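Local coordinates for protein pid-3 (Caenorhabditis elegans, PDB 7OCX) that probably helps assemble the PETISCO complex in piRNA (21U RNA) biogenesis by pairing its RNA recognition motif domain with that of TOFU-6, at residues 14-20 with 76-82; 32-36 with 61-66. All coordinates share one frame; numbering follows the deposited sequence.

Contact 1 (14-20 with 76-82); sequences MLKISGY and KLQVSSL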
loop_
_atom_site.group_PDB
_atom_site.type_symbol
_atom_site.label_atom_id
_atom_site.label_comp_id
_atom_site.label_asym_id
_atom_site.label_seq_id
_atom_site.Cartn_x
_atom_site.Cartn_y
_atom_site.Cartn_z
ATOM N N MET B 14 -17.065 4.270 6.936
ATOM C CA MET B 14 -16.007 5.241 7.170
ATOM C C MET B 14 -15.180 4.908 8.386
ATOM O O MET B 14 -15.656 4.323 9.368
ATOM C CB MET B 14 -16.614 6.649 7.285
ATOM C CG MET B 14 -16.943 7.160 5.895
ATOM S SD MET B 14 -18.343 8.270 5.819
ATOM C CE MET B 14 -18.314 9.030 7.428
ATOM N N LEU B 15 -13.912 5.269 8.292
ATOM C CA LEU B 15 -13.019 5.139 9.422
ATOM C C LEU B 15 -12.191 6.404 9.549
ATOM O O LEU B 15 -12.094 7.213 8.619
ATOM C CB LEU B 15 -12.137 3.903 9.287
ATOM C CG LEU B 15 -11.149 3.786 8.120
ATOM C CD1 LEU B 15 -9.984 4.701 8.323
ATOM C CD2 LEU B 15 -10.723 2.340 8.102
ATOM N N LYS B 16 -11.655 6.582 10.746
ATOM C CA LYS B 16 -10.690 7.613 11.085
ATOM C C LYS B 16 -9.327 6.963 11.192
ATOM O O LYS B 16 -9.196 5.894 11.789
ATOM C CB LYS B 16 -11.004 8.288 12.427
ATOM C CG LYS B 16 -12.285 9.086 12.499
ATOM C CD LYS B 16 -12.244 10.061 13.690
ATOM C CE LYS B 16 -13.645 10.379 14.230
ATOM N NZ LYS B 16 -13.706 10.533 15.721
ATOM N N ILE B 17 -8.315 7.595 10.613
ATOM C CA ILE B 17 -6.939 7.120 10.716
ATOM C C ILE B 17 -6.045 8.311 11.038
ATOM O O ILE B 17 -6.235 9.403 10.493
ATOM C CB ILE B 17 -6.495 6.398 9.425
ATOM C CG1 ILE B 17 -5.043 5.922 9.549
ATOM C CG2 ILE B 17 -6.698 7.288 8.193
ATOM C CD1 ILE B 17 -4.697 4.850 8.546
ATOM N N SER B 18 -5.089 8.115 11.949
ATOM C CA SER B 18 -4.228 9.210 12.376
ATOM C C SER B 18 -2.900 8.620 12.834
ATOM O O SER B 18 -2.782 7.410 13.053
ATOM C CB SER B 18 -4.871 10.039 13.492
ATOM O OG SER B 18 -5.115 9.289 14.672
ATOM N N GLY B 19 -1.877 9.482 12.905
ATOM C CA GLY B 19 -0.586 9.100 13.431
ATOM C C GLY B 19 0.493 8.844 12.401
ATOM O O GLY B 19 1.658 8.702 12.796
ATOM N N TYR B 20 0.137 8.761 11.115
ATOM C CA TYR B 20 1.089 8.516 10.058
ATOM C C TYR B 20 1.912 9.761 9.776
ATOM O O TYR B 20 1.617 10.849 10.268
ATOM C CB TYR B 20 0.368 8.069 8.791
ATOM C CG TYR B 20 -0.805 8.946 8.423
ATOM C CD1 TYR B 20 -0.630 10.192 7.847
ATOM C CD2 TYR B 20 -2.108 8.546 8.731
ATOM C CE1 TYR B 20 -1.721 11.005 7.522
ATOM C CE2 TYR B 20 -3.205 9.356 8.427
ATOM C CZ TYR B 20 -3.004 10.583 7.821
ATOM O OH TYR B 20 -4.081 11.365 7.503
ATOM N N LYS B 76 2.938 5.728 15.234
ATOM C CA LYS B 76 1.985 4.681 15.579
ATOM C C LYS B 76 0.610 5.090 15.064
ATOM O O LYS B 76 0.174 6.226 15.276
ATOM C CB LYS B 76 1.949 4.467 17.089
ATOM C CG LYS B 76 1.005 3.371 17.571
ATOM C CD LYS B 76 1.163 3.187 19.080
ATOM C CE LYS B 76 0.145 2.225 19.664
ATOM N NZ LYS B 76 0.216 2.196 21.174
ATOM N N LEU B 77 -0.070 4.160 14.401
ATOM C CA LEU B 77 -1.387 4.418 13.847
ATOM C C LEU B 77 -2.505 4.251 14.870
ATOM O O LEU B 77 -2.478 3.354 15.714
ATOM C CB LEU B 77 -1.656 3.477 12.677
ATOM C CG LEU B 77 -0.950 3.670 11.337
ATOM C CD1 LEU B 77 -1.422 2.554 10.414
ATOM C CD2 LEU B 77 -1.298 5.011 10.763
ATOM N N GLN B 78 -3.506 5.119 14.766
ATOM C CA GLN B 78 -4.757 5.007 15.503
ATOM C C GLN B 78 -5.837 4.912 14.432
ATOM O O GLN B 78 -5.905 5.771 13.542
ATOM C CB GLN B 78 -4.939 6.214 16.432
ATOM C CG GLN B 78 -6.353 6.385 16.989
ATOM C CD GLN B 78 -6.413 7.226 18.267
ATOM O OE1 GLN B 78 -5.562 8.083 18.513
ATOM N NE2 GLN B 78 -7.432 6.974 19.088
ATOM N N VAL B 79 -6.599 3.816 14.442
ATOM C CA VAL B 79 -7.620 3.543 13.430
ATOM C C VAL B 79 -8.896 3.171 14.165
ATOM O O VAL B 79 -8.866 2.328 15.064
ATOM C CB VAL B 79 -7.197 2.415 12.467
ATOM C CG1 VAL B 79 -8.229 2.253 11.339
ATOM C CG2 VAL B 79 -5.813 2.702 11.871
ATOM N N SER B 80 -10.006 3.813 13.811
ATOM C CA SER B 80 -11.269 3.539 14.474
ATOM C C SER B 80 -12.411 3.723 13.485
ATOM O O SER B 80 -12.336 4.534 12.567
ATOM C CB SER B 80 -11.494 4.442 15.707
ATOM O OG SER B 80 -11.577 5.811 15.339
ATOM N N SER B 81 -13.474 2.959 13.681
ATOM C CA SER B 81 -14.660 3.129 12.861
ATOM C C SER B 81 -15.442 4.342 13.335
ATOM O O SER B 81 -15.470 4.666 14.521
ATOM C CB SER B 81 -15.547 1.896 12.928
ATOM O OG SER B 81 -15.983 1.708 14.257
ATOM N N LEU B 82 -16.042 5.040 12.373
ATOM C CA LEU B 82 -16.851 6.212 12.672
ATOM C C LEU B 82 -18.151 5.829 13.362
ATOM O O LEU B 82 -18.701 6.618 14.140
ATOM C CB LEU B 82 -17.164 6.966 11.382
ATOM C CG LEU B 82 -16.909 8.464 11.447
ATOM C CD1 LEU B 82 -15.447 8.736 11.732
ATOM C CD2 LEU B 82 -17.285 9.165 10.175
HETATM O O HOH W 1 -7.702 8.253 14.161
HETATM O O HOH W 2 2.552 8.750 15.486
#
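Strands 14-18 and 78-81 run antiparallel at 165°, their axes 4.6 Å apart, with K16-S80 and S18-Q78 as hydrogen-bonded pairs alternating with the non-hydrogen-bonded pairs L15-S81 and I17-V79. In this RNA recognition motif (RRM) fold they are the central first strand and its neighbour, the fourth RRM strand, beyond which only the short strand 70-72 is added. Each hydrogen-bonded pair is closed by two backbone bonds, K16 N reaching S80 O at 2.8 Å and S18 N reaching Q78 O at 2.9 Å, each with its return bond. Past the last pair, L82 N adds a bond to M14 O at 3.1 Å.

Alternation of the side chains divides the pair into two faces. On the buried face I17 and V79 lie side by side and point the same way, I17 CG1 being 4.0 Å from V79 CG2. With CG1 anti to its backbone N (chi1 179°), I17 also brings that atom to L77 CD2. The same L77 methyl touches Y20 at CB and approaches the tyrosine ring at its edge, so one methyl touches both I17 and Y20. L15 CD2 touches V79 CG1 at 4.1 Å. Helix 56-66 covers this face, F66 lying on both L77 and V79, while I17 also packs on L33.

The opposite face, which in canonical RRMs serves RNA, carries K16, S18, Q78 and S80 and is more polar; no RNA contact is established here. L82 lies across the K16 chain, its exact placement doubtful. S18 OG lies 3.5 Å from Q78 CB; a water hydrogen-bonded to S18 OG at 2.8 Å also donates to Q78 O, bridging the strands on this side.

Contact 2 (32-36 with 61-66); sequences LLTPY and QAVQDF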
loop_
_atom_site.group_PDB
_atom_site.type_symbol
_atom_site.label_atom_id
_atom_site.label_comp_id
_atom_site.label_asym_id
_atom_site.label_seq_id
_atom_site.Cartn_x
_atom_site.Cartn_y
_atom_site.Cartn_z
ATOM N N LEU B 32 -1.395 2.953 3.026
ATOM C CA LEU B 32 -1.378 2.414 4.390
ATOM C C LEU B 32 -2.455 1.349 4.601
ATOM O O LEU B 32 -2.298 0.439 5.439
ATOM C CB LEU B 32 -1.577 3.527 5.413
ATOM C CG LEU B 32 -0.531 4.638 5.541
ATOM C CD1 LEU B 32 -1.043 5.697 6.521
ATOM C CD2 LEU B 32 0.762 4.013 5.964
ATOM N N LEU B 33 -3.559 1.454 3.859
ATOM C CA LEU B 33 -4.728 0.606 4.033
ATOM C C LEU B 33 -4.795 -0.556 3.058
ATOM O O LEU B 33 -5.820 -1.260 3.031
ATOM C CB LEU B 33 -6.001 1.455 3.901
ATOM C CG LEU B 33 -6.130 2.533 4.963
ATOM C CD1 LEU B 33 -7.226 3.547 4.612
ATOM C CD2 LEU B 33 -6.454 1.955 6.363
ATOM N N THR B 34 -3.757 -0.765 2.256
ATOM C CA THR B 34 -3.678 -1.941 1.404
ATOM C C THR B 34 -3.973 -3.188 2.222
ATOM O O THR B 34 -3.382 -3.365 3.298
ATOM C CB THR B 34 -2.282 -2.063 0.796
ATOM O OG1 THR B 34 -2.022 -0.855 0.096
ATOM C CG2 THR B 34 -2.194 -3.239 -0.172
ATOM N N PRO B 35 -4.829 -4.101 1.729
ATOM C CA PRO B 35 -5.439 -4.146 0.384
ATOM C C PRO B 35 -6.890 -3.650 0.290
ATOM O O PRO B 35 -7.517 -3.883 -0.728
ATOM C CB PRO B 35 -5.386 -5.645 0.064
ATOM C CG PRO B 35 -5.689 -6.285 1.406
ATOM C CD PRO B 35 -5.062 -5.359 2.461
ATOM N N TYR B 36 -7.418 -3.001 1.327
ATOM C CA TYR B 36 -8.836 -2.659 1.365
ATOM C C TYR B 36 -9.185 -1.590 0.339
ATOM O O TYR B 36 -8.360 -0.741 -0.026
ATOM C CB TYR B 36 -9.243 -2.227 2.792
ATOM C CG TYR B 36 -8.958 -3.352 3.746
ATOM C CD1 TYR B 36 -9.761 -4.493 3.754
ATOM C CD2 TYR B 36 -7.859 -3.322 4.602
ATOM C CE1 TYR B 36 -9.494 -5.554 4.579
ATOM C CE2 TYR B 36 -7.586 -4.383 5.433
ATOM C CZ TYR B 36 -8.409 -5.501 5.415
ATOM O OH TYR B 36 -8.155 -6.570 6.230
ATOM N N GLN B 61 -12.195 -4.954 9.397
ATOM C CA GLN B 61 -10.887 -5.591 9.236
ATOM C C GLN B 61 -9.743 -4.579 9.234
ATOM O O GLN B 61 -8.653 -4.869 9.748
ATOM C CB GLN B 61 -10.865 -6.405 7.938
ATOM C CG GLN B 61 -11.902 -7.531 7.946
ATOM C CD GLN B 61 -12.056 -8.179 6.584
ATOM O OE1 GLN B 61 -11.414 -9.181 6.284
ATOM N NE2 GLN B 61 -12.948 -7.628 5.779
ATOM N N ALA B 62 -9.967 -3.394 8.661
ATOM C CA ALA B 62 -8.920 -2.377 8.659
ATOM C C ALA B 62 -8.613 -1.911 10.073
ATOM O O ALA B 62 -7.453 -1.690 10.419
ATOM C CB ALA B 62 -9.323 -1.182 7.789
ATOM N N VAL B 63 -9.640 -1.717 10.900
ATOM C CA VAL B 63 -9.379 -1.383 12.297
ATOM C C VAL B 63 -8.549 -2.477 12.958
ATOM O O VAL B 63 -7.537 -2.207 13.623
ATOM C CB VAL B 63 -10.702 -1.143 13.052
ATOM C CG1 VAL B 63 -10.426 -0.926 14.550
ATOM C CG2 VAL B 63 -11.462 0.036 12.455
ATOM N N GLN B 64 -8.945 -3.736 12.763
ATOM C CA GLN B 64 -8.223 -4.833 13.397
ATOM C C GLN B 64 -6.788 -4.900 12.895
ATOM O O GLN B 64 -5.864 -5.132 13.680
ATOM C CB GLN B 64 -8.989 -6.132 13.145
ATOM C CG GLN B 64 -8.336 -7.444 13.546
ATOM C CD GLN B 64 -9.297 -8.632 13.373
ATOM O OE1 GLN B 64 -9.306 -9.293 12.331
ATOM N NE2 GLN B 64 -10.127 -8.879 14.383
ATOM N N ASP B 65 -6.578 -4.676 11.589
ATOM C CA ASP B 65 -5.237 -4.824 11.032
ATOM C C ASP B 65 -4.311 -3.680 11.436
ATOM O O ASP B 65 -3.093 -3.880 11.567
ATOM C CB ASP B 65 -5.254 -4.859 9.498
ATOM C CG ASP B 65 -5.791 -6.146 8.908
ATOM O OD1 ASP B 65 -6.109 -7.085 9.656
ATOM O OD2 ASP B 65 -5.890 -6.181 7.644
ATOM N N PHE B 66 -4.844 -2.450 11.533
ATOM C CA PHE B 66 -4.002 -1.260 11.563
ATOM C C PHE B 66 -4.053 -0.476 12.859
ATOM O O PHE B 66 -3.098 0.229 13.158
ATOM C CB PHE B 66 -4.364 -0.324 10.392
ATOM C CG PHE B 66 -4.272 -0.987 9.054
ATOM C CD1 PHE B 66 -3.106 -1.656 8.662
ATOM C CD2 PHE B 66 -5.365 -1.009 8.207
ATOM C CE1 PHE B 66 -3.031 -2.314 7.451
ATOM C CE2 PHE B 66 -5.288 -1.660 6.976
ATOM C CZ PHE B 66 -4.139 -2.318 6.608
#
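L32 meets F66 through its backbone: L32 O lies over one face of the phenylalanine ring, toward the rim and 3.5 Å from F66 CE1. D65 CB covers the centre of the other face, so the ring is held between a carbonyl and its own helix. L33 follows with a side-chain contact, L33 CD2 packing against F66 CD2 at 3.7 Å; the leucine extends on toward I17 and V51 of the sheet. T34 contributes its carbonyl, O standing 3.6 Å from F66 CZ near the ring plane, at the edge. A cis peptide precedes P35, whose CD lies over one face of the Y36 ring, while A62 N lies over the opposite face.

With CG anti to its carbonyl carbon (chi1 -59°), Y36 swings its ring toward helix 61-66 and brings OH to D65. F66 CE2 lies at the ring edge, 3.9 Å from Y36 CD2; the same CD2 is 4.1 Å from A62 CB. Q61 CB comes within 3.2 Å of Y36 OH. At the far end Y36 OH donates to D65 OD2 at 2.7 Å. That oxygen lies in the plane of the tyrosine ring, yet the hydroxyl meets it from 44° above the carboxylate plane.

K42 of the TOFU-6 chain packs on both Y36 and D65, and Q61 NE2 hydrogen-bonds to V43 O of that chain as well as to F57 O. The arrangement is the helical side of an RRM fold, where the loop leaving the first helix packs on the second helix, here beside the TOFU-6 interface.

From the N terminus the chain enters strand 14-18, turns through helix 26-32 and reaches loop 32-36. Strands 38-45 and 48-53 follow, and helix 56-66 then brings residues 61-66 back to that loop, closing contact 2 around 24 intervening residues. Contact 1 closes later, when strand 75-81 returns beside the first strand, so its 55-residue loop contains contact 2 entirely. Contact 1 ties the central strand 14-18 to strand 75-81; contact 2 joins the region after the first helix to the second helix. Their centres lie about 10 Å apart, and they meet directly: V79 CG2 is 3.7 Å from F66 CB, and Y20 CB is 3.6 Å from L32 CD1.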